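PDB 2WDD: sulfur oxidation protein soxB from Thermus thermophilus, which hydrolyses the sulfur-sulfur bond of a cysteine S-thiosulfonate in the Sox sulfur oxidation pathway, using a dimanganese site of the 5'-nucleotidase family. Local coordinates for residues T369-R374 with S379-L384; V315-K318 with G323-N326; G102-L107 with E146-W151; S218-K223 with M266-A271; A83-Y88 with V329-V334. All coordinates share one frame; numbering follows the deposited sequence.

Contact 1 (T369-R374 with S379-L384)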
# COMPACT_ATOMS: atom_id res chain seq x y z
N THR A 369 -6.59 22.83 3.62
CA THR A 369 -7.45 21.96 2.84
C THR A 369 -6.95 20.51 2.87
O THR A 369 -5.89 20.23 3.40
CB THR A 369 -7.60 22.46 1.40
OG1 THR A 369 -6.32 22.42 0.76
CG2 THR A 369 -8.12 23.90 1.38
N LEU A 370 -7.74 19.62 2.29
CA LEU A 370 -7.42 18.19 2.28
C LEU A 370 -6.15 17.86 1.52
O LEU A 370 -6.04 18.18 0.34
CB LEU A 370 -8.56 17.45 1.59
CG LEU A 370 -8.50 15.92 1.65
CD1 LEU A 370 -8.70 15.45 3.08
CD2 LEU A 370 -9.56 15.32 0.71
N LEU A 371 -5.24 17.16 2.18
CA LEU A 371 -4.01 16.69 1.54
C LEU A 371 -4.14 15.16 1.44
O LEU A 371 -4.19 14.46 2.45
CB LEU A 371 -2.77 17.05 2.36
CG LEU A 371 -2.47 18.55 2.44
CD1 LEU A 371 -1.31 18.82 3.39
CD2 LEU A 371 -2.14 19.08 1.02
N TYR A 372 -4.27 14.66 0.21
CA TYR A 372 -4.39 13.22 -0.01
C TYR A 372 -3.26 12.79 -0.94
O TYR A 372 -2.70 13.61 -1.68
CB TYR A 372 -5.76 12.85 -0.61
CG TYR A 372 -6.06 13.49 -1.95
CD1 TYR A 372 -5.78 12.82 -3.14
CD2 TYR A 372 -6.61 14.77 -2.02
CE1 TYR A 372 -6.10 13.39 -4.37
CE2 TYR A 372 -6.90 15.35 -3.24
CZ TYR A 372 -6.62 14.67 -4.42
OH TYR A 372 -6.92 15.23 -5.64
N LYS A 373 -2.94 11.50 -0.90
CA LYS A 373 -1.83 10.96 -1.66
C LYS A 373 -2.19 10.02 -2.81
O LYS A 373 -1.58 10.07 -3.88
CB LYS A 373 -0.91 10.18 -0.71
CG LYS A 373 0.14 9.31 -1.41
CD LYS A 373 1.31 10.18 -1.88
CE LYS A 373 2.32 9.40 -2.73
NZ LYS A 373 3.60 10.16 -2.83
N ARG A 374 -3.15 9.13 -2.59
CA ARG A 374 -3.48 8.13 -3.59
C ARG A 374 -4.30 8.61 -4.78
O ARG A 374 -5.29 9.31 -4.62
CB ARG A 374 -4.15 6.92 -2.94
CG ARG A 374 -3.24 6.16 -1.98
CD ARG A 374 -3.32 4.66 -2.23
NE ARG A 374 -3.24 4.35 -3.65
CZ ARG A 374 -3.97 3.41 -4.26
NH1 ARG A 374 -3.83 3.20 -5.55
NH2 ARG A 374 -4.82 2.68 -3.56
N SER A 379 -2.10 14.20 -6.94
CA SER A 379 -2.60 14.34 -5.57
C SER A 379 -2.23 15.70 -4.98
O SER A 379 -1.25 16.32 -5.38
CB SER A 379 -2.08 13.21 -4.67
OG SER A 379 -0.78 13.52 -4.20
N THR A 380 -2.99 16.16 -3.99
CA THR A 380 -2.66 17.45 -3.38
C THR A 380 -1.42 17.34 -2.51
O THR A 380 -0.65 18.31 -2.42
CB THR A 380 -3.83 18.04 -2.60
OG1 THR A 380 -4.33 17.03 -1.71
CG2 THR A 380 -4.93 18.50 -3.55
N TRP A 381 -1.20 16.19 -1.88
CA TRP A 381 0.02 16.01 -1.09
C TRP A 381 1.23 16.12 -2.02
O TRP A 381 2.19 16.82 -1.70
CB TRP A 381 0.06 14.66 -0.36
CG TRP A 381 1.45 14.36 0.16
CD1 TRP A 381 2.38 13.52 -0.40
CD2 TRP A 381 2.14 15.07 1.21
NE1 TRP A 381 3.57 13.61 0.29
CE2 TRP A 381 3.45 14.54 1.28
CE3 TRP A 381 1.75 16.04 2.15
CZ2 TRP A 381 4.38 14.98 2.23
CZ3 TRP A 381 2.68 16.48 3.08
CH2 TRP A 381 3.98 15.95 3.11
N ASP A 382 1.20 15.43 -3.16
CA ASP A 382 2.37 15.46 -4.04
C ASP A 382 2.59 16.85 -4.63
O ASP A 382 3.73 17.25 -4.88
CB ASP A 382 2.29 14.39 -5.12
CG ASP A 382 2.39 12.99 -4.55
OD1 ASP A 382 3.35 12.71 -3.80
OD2 ASP A 382 1.45 12.20 -4.77
N GLN A 383 1.51 17.60 -4.83
CA GLN A 383 1.67 18.96 -5.30
C GLN A 383 2.37 19.78 -4.22
O GLN A 383 3.26 20.58 -4.51
CB GLN A 383 0.36 19.60 -5.74
CG GLN A 383 0.60 21.06 -6.10
CD GLN A 383 -0.57 21.73 -6.76
OE1 GLN A 383 -1.37 21.10 -7.44
NE2 GLN A 383 -0.65 23.06 -6.61
N LEU A 384 1.98 19.58 -2.96
CA LEU A 384 2.61 20.30 -1.86
C LEU A 384 4.12 20.04 -1.86
O LEU A 384 4.93 20.96 -1.72
CB LEU A 384 2.00 19.87 -0.52
CG LEU A 384 2.55 20.52 0.75
CD1 LEU A 384 1.55 20.33 1.89
CD2 LEU A 384 3.89 19.91 1.11
O HOH W 1 5.30 11.34 -0.67
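Thr380, at the first turn of helix 380-392, points its side chain at the extended loop 369-374 and joins a serine N-cap in fixing that loop across the helix start. Its OG1 donates to Leu370 O at 2.9 Å and accepts from Tyr372 N at 3.1 Å, so one hydroxyl bridges a loop carbonyl and a loop amide two residues apart. A backbone bond follows, Trp381 N to Tyr372 O at 3.0 Å. The Tyr372 side chain crosses that of Thr380 at about a right angle, with Thr380 N over one ring face near the rim; CG lies between the backbone N and carbonyl carbon (chi1 60°), which turns the ring back over the helix start. One residue on, Lys373 bends at chi2 (79°) and crosses Asp382, its NZ meeting the syn lone pair of OD1 in a 2.7 Å salt bridge. Asp382 also closes the cap: its N donates to Ser379 OG, which in turn donates to OD2 from above the carboxylate plane. Arg468 forms a second salt bridge with OD2, so this buried carboxylate probably stays ionised. Leu371 CD1 meets Leu384 CD1 at 3.6 Å, the two side chains again crossing nearly perpendicularly, while Tyr424 stacks on Trp381. A water accepts from both Lys373 NZ and Trp381 NE1, 3.0 Å from each, lying in the indole plane at its edge.

Contact 2 (V315-K318 with G323-N326)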
# COMPACT_ATOMS: atom_id res chain seq x y z
N VAL A 315 -12.52 -13.33 7.50
CA VAL A 315 -12.92 -14.31 6.50
C VAL A 315 -13.22 -15.64 7.18
O VAL A 315 -12.30 -16.32 7.64
CB VAL A 315 -11.86 -14.49 5.41
CG1 VAL A 315 -12.37 -15.40 4.30
CG2 VAL A 315 -11.44 -13.13 4.84
N ASP A 316 -14.50 -16.01 7.23
CA ASP A 316 -14.92 -17.26 7.86
C ASP A 316 -15.10 -18.30 6.79
O ASP A 316 -15.72 -18.04 5.77
CB ASP A 316 -16.22 -17.06 8.63
CG ASP A 316 -16.13 -15.93 9.63
OD1 ASP A 316 -15.27 -16.03 10.53
OD2 ASP A 316 -16.90 -14.95 9.52
N LEU A 317 -14.48 -19.46 6.98
CA LEU A 317 -14.50 -20.51 5.99
C LEU A 317 -15.24 -21.78 6.39
O LEU A 317 -14.96 -22.37 7.44
CB LEU A 317 -13.07 -20.93 5.62
CG LEU A 317 -12.09 -19.81 5.27
CD1 LEU A 317 -10.68 -20.36 5.07
CD2 LEU A 317 -12.59 -19.07 4.03
N LYS A 318 -16.12 -22.25 5.51
CA LYS A 318 -16.73 -23.55 5.68
C LYS A 318 -15.90 -24.43 4.76
O LYS A 318 -15.90 -24.24 3.54
CB LYS A 318 -18.17 -23.55 5.17
CG LYS A 318 -19.19 -23.21 6.21
CD LYS A 318 -20.58 -23.37 5.64
CE LYS A 318 -21.64 -23.12 6.68
NZ LYS A 318 -22.99 -23.20 6.05
N GLY A 323 -11.62 -28.48 -0.51
CA GLY A 323 -11.45 -27.03 -0.63
C GLY A 323 -12.32 -26.21 0.29
O GLY A 323 -12.59 -26.59 1.42
N ILE A 324 -12.70 -25.03 -0.19
CA ILE A 324 -13.57 -24.13 0.57
C ILE A 324 -14.98 -24.28 -0.00
O ILE A 324 -15.21 -24.00 -1.18
CB ILE A 324 -13.08 -22.65 0.48
CG1 ILE A 324 -11.71 -22.51 1.15
CG2 ILE A 324 -14.11 -21.71 1.13
CD1 ILE A 324 -11.03 -21.15 0.87
N ALA A 325 -15.90 -24.76 0.82
CA ALA A 325 -17.28 -24.93 0.36
C ALA A 325 -17.98 -23.59 0.25
O ALA A 325 -18.69 -23.31 -0.72
CB ALA A 325 -18.05 -25.86 1.33
N ASN A 326 -17.77 -22.75 1.26
CA ASN A 326 -18.37 -21.43 1.25
C ASN A 326 -17.58 -20.53 2.20
O ASN A 326 -16.76 -21.00 2.99
CB ASN A 326 -19.84 -21.50 1.67
CG ASN A 326 -20.71 -20.52 0.90
OD1 ASN A 326 -20.26 -19.43 0.55
ND2 ASN A 326 -21.96 -20.90 0.65
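Lys318 O is gripped by two successive backbone amides, Ala325 N at 2.8 Å and, more weakly, Asn326 N at 3.3 Å. Two residues of one strand thus face a single residue of the other, which defines a classic beta bulge. The Ala325 bond reaches the oxygen nearly along the C=O axis but is bent at hydrogen (137°), whereas the weak Asn326 bond is straighter (164°). Lys318 N returns a bond to Asn326 O at 2.9 Å, which makes Lys318 and Asn326 an antiparallel hydrogen-bonded pair. Their side chains leave from the same face of the sheet, CB to CB 4.4 Å, and Lys318 CB rests against the Asn326 backbone while its extended chain carries NZ away. Ala325 CB packs 3.5 Å from Lys318 O. The main apolar contact is between Leu317 and Ile324, which meet through CD2 and CD1 at 4.1 Å with their side chains at a slant to each other. The axes of the two short segments stand at 100°, far from the 180° of a regular antiparallel pair, in keeping with the bulge and with pairing confined to their ends. Asp316 directs its carboxylate away from 323-326, to Thr30, Arg314 and Arg328. The contact belongs to the hairpin of strands 311-320 and 323-333 at one margin of a six-stranded mixed sheet: strand 29-34 pairs with the other side of 311-320, and Ile324 packs on Leu281 of strand 281-284, from the second six-stranded sheet.

Contact 3 (G102-L107 with E146-W151)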
# COMPACT_ATOMS: atom_id res chain seq x y z
N GLY A 102 -7.54 3.13 11.83
CA GLY A 102 -6.29 2.52 12.22
C GLY A 102 -5.78 2.83 13.61
O GLY A 102 -6.55 3.13 14.53
N GLY A 103 -4.46 2.74 13.73
CA GLY A 103 -3.75 2.84 14.99
C GLY A 103 -3.52 1.40 15.43
O GLY A 103 -4.40 0.54 15.29
N MET A 104 -2.33 1.10 15.93
CA MET A 104 -2.04 -0.26 16.36
C MET A 104 -2.88 -0.64 17.58
O MET A 104 -3.26 -1.80 17.75
CB MET A 104 -0.55 -0.43 16.66
CG MET A 104 0.31 -0.48 15.41
SD MET A 104 2.04 -0.20 15.76
CE MET A 104 2.77 -0.55 14.18
N GLY A 105 -3.20 0.35 18.41
CA GLY A 105 -4.02 0.10 19.58
C GLY A 105 -5.38 -0.43 19.19
O GLY A 105 -5.80 -1.51 19.60
N ALA A 106 -6.08 0.34 18.35
CA ALA A 106 -7.41 -0.05 17.91
C ALA A 106 -7.42 -1.33 17.07
O ALA A 106 -8.31 -2.17 17.22
CB ALA A 106 -8.08 1.08 17.16
N LEU A 107 -6.43 -1.50 16.20
CA LEU A 107 -6.36 -2.71 15.38
C LEU A 107 -6.19 -3.93 16.29
O LEU A 107 -6.81 -4.97 16.08
CB LEU A 107 -5.23 -2.61 14.34
CG LEU A 107 -4.94 -3.84 13.46
CD1 LEU A 107 -6.18 -4.29 12.68
CD2 LEU A 107 -3.77 -3.59 12.51
N GLU A 146 12.05 -2.33 14.52
CA GLU A 146 11.88 -3.13 15.73
C GLU A 146 10.57 -2.96 16.49
O GLU A 146 9.97 -3.94 16.93
CB GLU A 146 13.08 -2.96 16.67
CG GLU A 146 12.93 -3.79 17.94
CD GLU A 146 14.11 -3.62 18.89
OE1 GLU A 146 15.13 -3.03 18.50
OE2 GLU A 146 14.00 -4.09 20.04
N ALA A 147 10.13 -1.71 16.66
CA ALA A 147 8.91 -1.45 17.40
C ALA A 147 7.68 -2.07 16.73
O ALA A 147 6.74 -2.50 17.40
CB ALA A 147 8.72 0.05 17.61
N VAL A 148 7.67 -2.10 15.40
CA VAL A 148 6.55 -2.71 14.69
C VAL A 148 6.50 -4.22 14.95
O VAL A 148 5.42 -4.78 15.14
CB VAL A 148 6.62 -2.42 13.19
CG1 VAL A 148 5.36 -2.98 12.49
CG2 VAL A 148 6.78 -0.94 12.93
N VAL A 149 7.66 -4.87 14.95
CA VAL A 149 7.73 -6.31 15.20
C VAL A 149 7.27 -6.59 16.62
O VAL A 149 6.52 -7.54 16.87
CB VAL A 149 9.16 -6.86 14.97
CG1 VAL A 149 9.21 -8.35 15.33
CG2 VAL A 149 9.61 -6.63 13.53
N ARG A 150 7.71 -5.76 17.56
CA ARG A 150 7.29 -5.95 18.94
C ARG A 150 5.78 -5.82 19.06
O ARG A 150 5.15 -6.54 19.82
CB ARG A 150 8.01 -4.99 19.89
CG ARG A 150 9.49 -5.32 20.03
CD ARG A 150 10.17 -4.58 21.18
NE ARG A 150 11.59 -4.95 21.28
CZ ARG A 150 12.04 -6.07 21.84
NH1 ARG A 150 11.20 -6.92 22.40
NH2 ARG A 150 13.34 -6.33 21.86
N TRP A 151 5.19 -4.94 18.25
CA TRP A 151 3.75 -4.82 18.25
C TRP A 151 3.09 -6.08 17.67
O TRP A 151 2.12 -6.60 18.24
CB TRP A 151 3.28 -3.57 17.50
CG TRP A 151 1.83 -3.68 17.18
CD1 TRP A 151 0.80 -3.61 18.07
CD2 TRP A 151 1.26 -4.07 15.93
NE1 TRP A 151 -0.39 -3.87 17.43
CE2 TRP A 151 -0.13 -4.18 16.12
CE3 TRP A 151 1.79 -4.33 14.66
CZ2 TRP A 151 -1.01 -4.51 15.08
CZ3 TRP A 151 0.92 -4.66 13.63
CH2 TRP A 151 -0.46 -4.76 13.86
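Met104, in the first turn of helix 104-120, and Trp151, on helix 146-155, mark the nearest backbone approach at 7.6 Å between CA atoms, and no hydrogen bond crosses the gap. The contact is a buried helix-helix packing built on a Met-aromatic interaction. Met104 lies along one face of the indole: CB stands 3.7 Å from the centroid of the five-membered ring, 16° off the ring normal, in a CH-pi contact, and CG lies above the middle of the ring system. SD follows at 4.1 Å from the same centroid, 26° off the normal, still over the face. With CG anti to the carbonyl carbon (chi1 -74°) and the chain extended beyond it, successive atoms are laid across the indole and the methyl continues past the sulfur. That methyl, CE, reaches Val148 CG1 at 3.9 Å, one turn earlier on helix 146-155, so the methionine touches two residues a turn apart on the partner helix. Leu107 approaches the benzene end instead, its side chain at about a right angle to that of Trp151. Its CD2 comes to 3.8 Å from Trp151 CH2. The ring's rotation is further fixed by a polar bond, since NE1 donates to Thr108 of helix 104-120, just beyond the segment. Val345 of helix 343-353 packs against both Met104 and Trp151, and Leu139 of helix 138-143 also touches the methionine. On the far side of helix 146-155, Arg150 grips Glu146 side-on, NE and NH2 both converging on OE2, with NE to OE2 2.8 Å.

Contact 4 (S218-K223 with M266-A271). With TBU (tertiary-butyl alcohol), chain E.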
# COMPACT_ATOMS: atom_id res chain seq x y z
N SER A 218 5.87 -13.41 -1.43
CA SER A 218 6.37 -12.04 -1.27
C SER A 218 6.40 -11.33 -2.63
O SER A 218 6.33 -11.96 -3.69
CB SER A 218 7.76 -12.04 -0.64
OG SER A 218 7.66 -12.29 0.75
N TYR A 219 6.50 -10.01 -2.61
CA TYR A 219 6.47 -9.22 -3.84
C TYR A 219 7.58 -9.67 -4.79
O TYR A 219 8.75 -9.69 -4.41
CB TYR A 219 6.66 -7.75 -3.50
CG TYR A 219 6.45 -6.81 -4.67
CD1 TYR A 219 5.28 -6.84 -5.42
CD2 TYR A 219 7.40 -5.84 -4.97
CE1 TYR A 219 5.08 -5.97 -6.47
CE2 TYR A 219 7.20 -4.95 -6.03
CZ TYR A 219 6.04 -5.01 -6.76
OH TYR A 219 5.84 -4.11 -7.80
N PRO A 220 7.23 -10.00 -6.04
CA PRO A 220 8.25 -10.52 -6.98
C PRO A 220 9.19 -9.48 -7.58
O PRO A 220 10.20 -9.84 -8.20
CB PRO A 220 7.42 -11.17 -8.09
CG PRO A 220 6.07 -10.54 -7.99
CD PRO A 220 5.85 -10.22 -6.54
N TYR A 221 8.86 -8.20 -7.43
CA TYR A 221 9.64 -7.15 -8.07
C TYR A 221 10.49 -6.31 -7.13
O TYR A 221 10.83 -5.16 -7.44
CB TYR A 221 8.73 -6.30 -8.94
CG TYR A 221 7.88 -7.13 -9.87
CD1 TYR A 221 8.46 -7.91 -10.86
CD2 TYR A 221 6.50 -7.17 -9.74
CE1 TYR A 221 7.68 -8.69 -11.71
CE2 TYR A 221 5.71 -7.93 -10.59
CZ TYR A 221 6.31 -8.69 -11.57
OH TYR A 221 5.54 -9.46 -12.41
N VAL A 222 10.87 -6.88 -6.00
CA VAL A 222 11.69 -6.16 -5.04
C VAL A 222 13.00 -5.65 -5.65
O VAL A 222 13.46 -4.55 -5.33
CB VAL A 222 11.96 -7.01 -3.78
CG1 VAL A 222 12.83 -6.26 -2.78
CG2 VAL A 222 10.63 -7.44 -3.12
N LYS A 223 13.65 -6.47 -6.47
CA LYS A 223 14.94 -6.09 -7.02
C LYS A 223 14.98 -4.85 -7.91
O LYS A 223 15.93 -4.07 -7.85
CB LYS A 223 15.64 -7.30 -7.66
CG LYS A 223 15.79 -8.47 -6.69
CD LYS A 223 16.85 -9.47 -7.14
CE LYS A 223 18.25 -8.90 -6.96
NZ LYS A 223 18.75 -9.00 -5.56
N MET A 266 -3.07 -7.43 -6.35
CA MET A 266 -4.31 -8.13 -6.69
C MET A 266 -4.52 -8.56 -8.14
O MET A 266 -5.12 -9.60 -8.37
CB MET A 266 -5.53 -7.41 -6.14
CG MET A 266 -6.74 -8.32 -6.03
SD MET A 266 -8.10 -7.55 -5.12
CE MET A 266 -8.60 -6.24 -6.21
N GLN A 267 -4.07 -7.76 -9.10
CA GLN A 267 -4.27 -8.12 -10.50
C GLN A 267 -3.39 -9.31 -10.86
O GLN A 267 -3.81 -10.21 -11.58
CB GLN A 267 -3.98 -6.94 -11.42
CG GLN A 267 -4.85 -5.71 -11.11
CD GLN A 267 -6.33 -6.04 -11.09
OE1 GLN A 267 -6.86 -6.62 -12.04
NE2 GLN A 267 -7.01 -5.68 -10.00
N LEU A 268 -2.18 -9.32 -10.32
CA LEU A 268 -1.30 -10.46 -10.56
C LEU A 268 -1.89 -11.70 -9.88
O LEU A 268 -1.88 -12.80 -10.44
CB LEU A 268 0.11 -10.16 -10.06
CG LEU A 268 1.14 -11.28 -10.23
CD1 LEU A 268 1.12 -11.85 -11.66
CD2 LEU A 268 2.52 -10.74 -9.86
N ASP A 269 -2.44 -11.53 -8.68
CA ASP A 269 -3.08 -12.65 -8.01
C ASP A 269 -4.23 -13.19 -8.87
O ASP A 269 -4.44 -14.40 -8.93
CB ASP A 269 -3.64 -12.22 -6.66
CG ASP A 269 -2.56 -12.06 -5.60
OD1 ASP A 269 -1.50 -12.73 -5.72
OD2 ASP A 269 -2.81 -11.33 -4.61
N ALA A 270 -5.00 -12.29 -9.49
CA ALA A 270 -6.13 -12.74 -10.32
C ALA A 270 -5.63 -13.55 -11.51
O ALA A 270 -6.25 -14.55 -11.89
CB ALA A 270 -6.97 -11.55 -10.79
N ALA A 271 -4.50 -13.13 -12.08
CA ALA A 271 -3.92 -13.85 -13.22
C ALA A 271 -3.48 -15.24 -12.77
O ALA A 271 -3.68 -16.23 -13.48
CB ALA A 271 -2.75 -13.07 -13.80
O TBU E . 14.33 -11.22 -8.09
C TBU E . 14.68 -11.44 -9.48
C1 TBU E . 15.61 -12.62 -9.60
C2 TBU E . 13.49 -11.74 -10.40
C3 TBU E . 15.40 -10.20 -9.99
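Apolar packing alone joins the two segments, and it comes down to one methyl: Leu268 CD2 lies 4.0 Å from Pro220 CG and 4.3 Å from Tyr221 CE2. Leu268 and Pro220 run past each other in opposite senses, and Tyr221 also comes from the direction opposite to Leu268. No hydrogen bond crosses. With CG of Leu268 anti to the backbone N, chi1 179° carries its branches toward the 219-222 turn, although the nearest CA pair, Pro220 and Leu268, is still 10.2 Å apart.

Ring packing inside 218-223 shapes the surface that receives it. The Pro220 ring packs against one face of Tyr221, CG 3.7 Å above its plane and displaced toward the rim, while Tyr219 CZ lies at the ring edge, in its plane. These three residues belong to a type I turn from Tyr219 to Val222 that leads from strand 210-217 into helix 222-225. Helix 266-273 follows strand 257-262, the parallel neighbour of 210-217 in the second six-stranded sheet, so the contact lies between two loop-helix connections at the ends of adjacent strands. The manganese ligand His263 lies close by, its side chain about 6 Å from that of Pro220, and the side chain of His286, another ligand, is about 6 Å from that of Tyr221.

Polar bonds run outward: Tyr221 OH pairs with Gln462, and Asp269 with Ser262 and Ser284. Lys223, bent at chi3 and chi4, sends NZ to Leu234 O and lays its aliphatic part beside a bound tertiary-butyl alcohol, CD 3.2 Å from the alcohol O; the alcohol is itself hydrogen-bonded to Phe236 N.

Contact 5 (A83-Y88 with V329-V334)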
# COMPACT_ATOMS: atom_id res chain seq x y z
N ALA A 83 -18.76 2.86 3.70
CA ALA A 83 -18.61 3.81 2.60
C ALA A 83 -17.44 4.75 2.87
O ALA A 83 -16.67 5.09 1.98
CB ALA A 83 -19.90 4.61 2.39
N TYR A 84 -17.30 5.16 4.13
CA TYR A 84 -16.20 6.03 4.56
C TYR A 84 -14.84 5.38 4.26
O TYR A 84 -13.92 6.04 3.77
CB TYR A 84 -16.34 6.30 6.07
CG TYR A 84 -15.15 6.91 6.76
CD1 TYR A 84 -14.45 7.99 6.21
CD2 TYR A 84 -14.76 6.47 8.02
CE1 TYR A 84 -13.38 8.58 6.88
CE2 TYR A 84 -13.68 7.03 8.68
CZ TYR A 84 -13.00 8.09 8.12
OH TYR A 84 -11.93 8.67 8.81
N LEU A 85 -14.71 4.09 4.53
CA LEU A 85 -13.46 3.39 4.25
C LEU A 85 -13.24 3.18 2.75
O LEU A 85 -12.12 3.26 2.23
CB LEU A 85 -13.48 2.00 4.90
CG LEU A 85 -12.89 1.89 6.31
CD1 LEU A 85 -13.62 2.80 7.30
CD2 LEU A 85 -12.92 0.44 6.78
N LEU A 86 -14.33 2.84 2.07
CA LEU A 86 -14.29 2.36 0.70
C LEU A 86 -14.08 3.35 -0.43
O LEU A 86 -13.55 2.98 -1.48
CB LEU A 86 -15.60 1.58 0.45
CG LEU A 86 -15.72 0.64 -0.74
CD1 LEU A 86 -14.66 -0.46 -0.67
CD2 LEU A 86 -17.13 -0.01 -0.73
N SER A 87 -14.52 4.58 -0.24
CA SER A 87 -14.50 5.55 -1.33
C SER A 87 -14.12 6.96 -0.88
O SER A 87 -14.26 7.30 0.30
CB SER A 87 -15.93 5.58 -1.89
OG SER A 87 -16.14 6.58 -2.87
N TYR A 88 -13.70 7.80 -1.82
CA TYR A 88 -13.39 9.20 -1.52
C TYR A 88 -14.69 10.02 -1.39
O TYR A 88 -14.66 11.15 -0.92
CB TYR A 88 -12.52 9.84 -2.63
CG TYR A 88 -13.23 10.04 -3.96
CD1 TYR A 88 -13.90 11.22 -4.27
CD2 TYR A 88 -13.20 9.04 -4.92
CE1 TYR A 88 -14.56 11.37 -5.50
CE2 TYR A 88 -13.83 9.18 -6.13
CZ TYR A 88 -14.51 10.33 -6.41
OH TYR A 88 -15.11 10.43 -7.65
N VAL A 329 -17.24 -13.01 4.17
CA VAL A 329 -16.21 -11.98 4.22
C VAL A 329 -16.82 -10.72 4.79
O VAL A 329 -17.89 -10.28 4.35
CB VAL A 329 -15.67 -11.68 2.80
CG1 VAL A 329 -14.74 -10.48 2.81
CG2 VAL A 329 -15.00 -12.92 2.19
N ARG A 330 -16.15 -10.12 5.77
CA ARG A 330 -16.60 -8.87 6.34
C ARG A 330 -15.42 -7.94 6.50
O ARG A 330 -14.43 -8.31 7.12
CB ARG A 330 -17.28 -9.08 7.69
CG ARG A 330 -18.60 -9.83 7.59
CD ARG A 330 -19.66 -8.99 6.88
NE ARG A 330 -20.96 -9.65 6.90
CZ ARG A 330 -21.39 -10.46 5.93
NH1 ARG A 330 -20.63 -10.69 4.88
NH2 ARG A 330 -22.59 -11.03 6.02
N VAL A 331 -15.55 -6.74 5.97
CA VAL A 331 -14.53 -5.71 6.14
C VAL A 331 -14.91 -4.99 7.43
O VAL A 331 -15.96 -4.33 7.49
CB VAL A 331 -14.55 -4.72 4.95
CG1 VAL A 331 -13.67 -3.49 5.26
CG2 VAL A 331 -14.09 -5.42 3.66
N LEU A 332 -14.10 -5.16 8.47
CA LEU A 332 -14.38 -4.52 9.76
C LEU A 332 -13.60 -3.21 9.90
O LEU A 332 -12.38 -3.20 9.98
CB LEU A 332 -14.03 -5.45 10.91
CG LEU A 332 -14.64 -6.85 10.82
CD1 LEU A 332 -14.14 -7.71 11.97
CD2 LEU A 332 -16.17 -6.76 10.82
N PRO A 333 -14.31 -2.07 9.91
CA PRO A 333 -13.59 -0.80 10.03
C PRO A 333 -12.85 -0.66 11.37
O PRO A 333 -13.41 -0.93 12.44
CB PRO A 333 -14.69 0.26 9.91
CG PRO A 333 -15.88 -0.47 9.29
CD PRO A 333 -15.77 -1.87 9.83
N VAL A 334 -11.58 -0.27 11.31
CA VAL A 334 -10.80 -0.01 12.53
C VAL A 334 -11.02 1.46 12.89
O VAL A 334 -10.33 2.35 12.38
CB VAL A 334 -9.31 -0.33 12.33
CG1 VAL A 334 -8.54 -0.06 13.62
CG2 VAL A 334 -9.12 -1.77 11.92
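Van der Waals packing carries the whole cross-contact, and Leu85 supplies it from the helix side. Its CD2 sits 3.5 Å from Pro333 CA and 3.6 Å from Pro333 CB, while CD1 reaches the same CB at 3.8 Å, so both methyls press on Pro333 CB from the same side. The two side chains cross at about a right angle. Chi1 of Leu85 is -92°, away from a staggered value, and at this rotation both CD1 and CD2 come within 3.8 Å of Pro333 CB. A looser contact joins CD2 to Val331 CG1 at 4.3 Å; Val331 and Pro333, two apart on the strand, point the same way toward the helix, whereas Leu332 between them points away to Leu110 and Gln114 of helix 104-120.

Hydrogen bonding stays within each element or runs to others. Ser87 N closes the last helical turn on Ala83 O, and Leu85 O accepts from Lys310. On the strand, Arg330 NH1 meets Val329 O from above the carbonyl plane at 2.8 Å, and Leu332 pairs with Leu312 of strand 311-320.

Leu85 thus covers the end of the face turned to the second sheet, with helix 104-120 on the outer face, consistent with the helix-flanked two-sheet sandwich of metallophosphoesterases.

From the N terminus, contact 5 opens first, at 83-88, and closes at 329-334 after some 240 intervening residues. Three shorter loops lie within that span in series: contact 3 (102-107 with 146-151), contact 4 (218-223 with 266-271) and contact 2, the hairpin 315-318 with 323-326. Contact 1 follows separately, in the C-terminal part, where 369-374 meets the start of helix 380-392. No loops cross. Contacts 2 and 5 share strand 323-333 and touch through Val315 CG1 and Val329 CG2. Contacts 3 and 5 meet through Val334, whose O probably bonds Gly102 N. Contact 4 ties together two connections that follow neighbouring strands of the second sheet, and contacts 1 and 4 lie on opposite sides of the chain's centre.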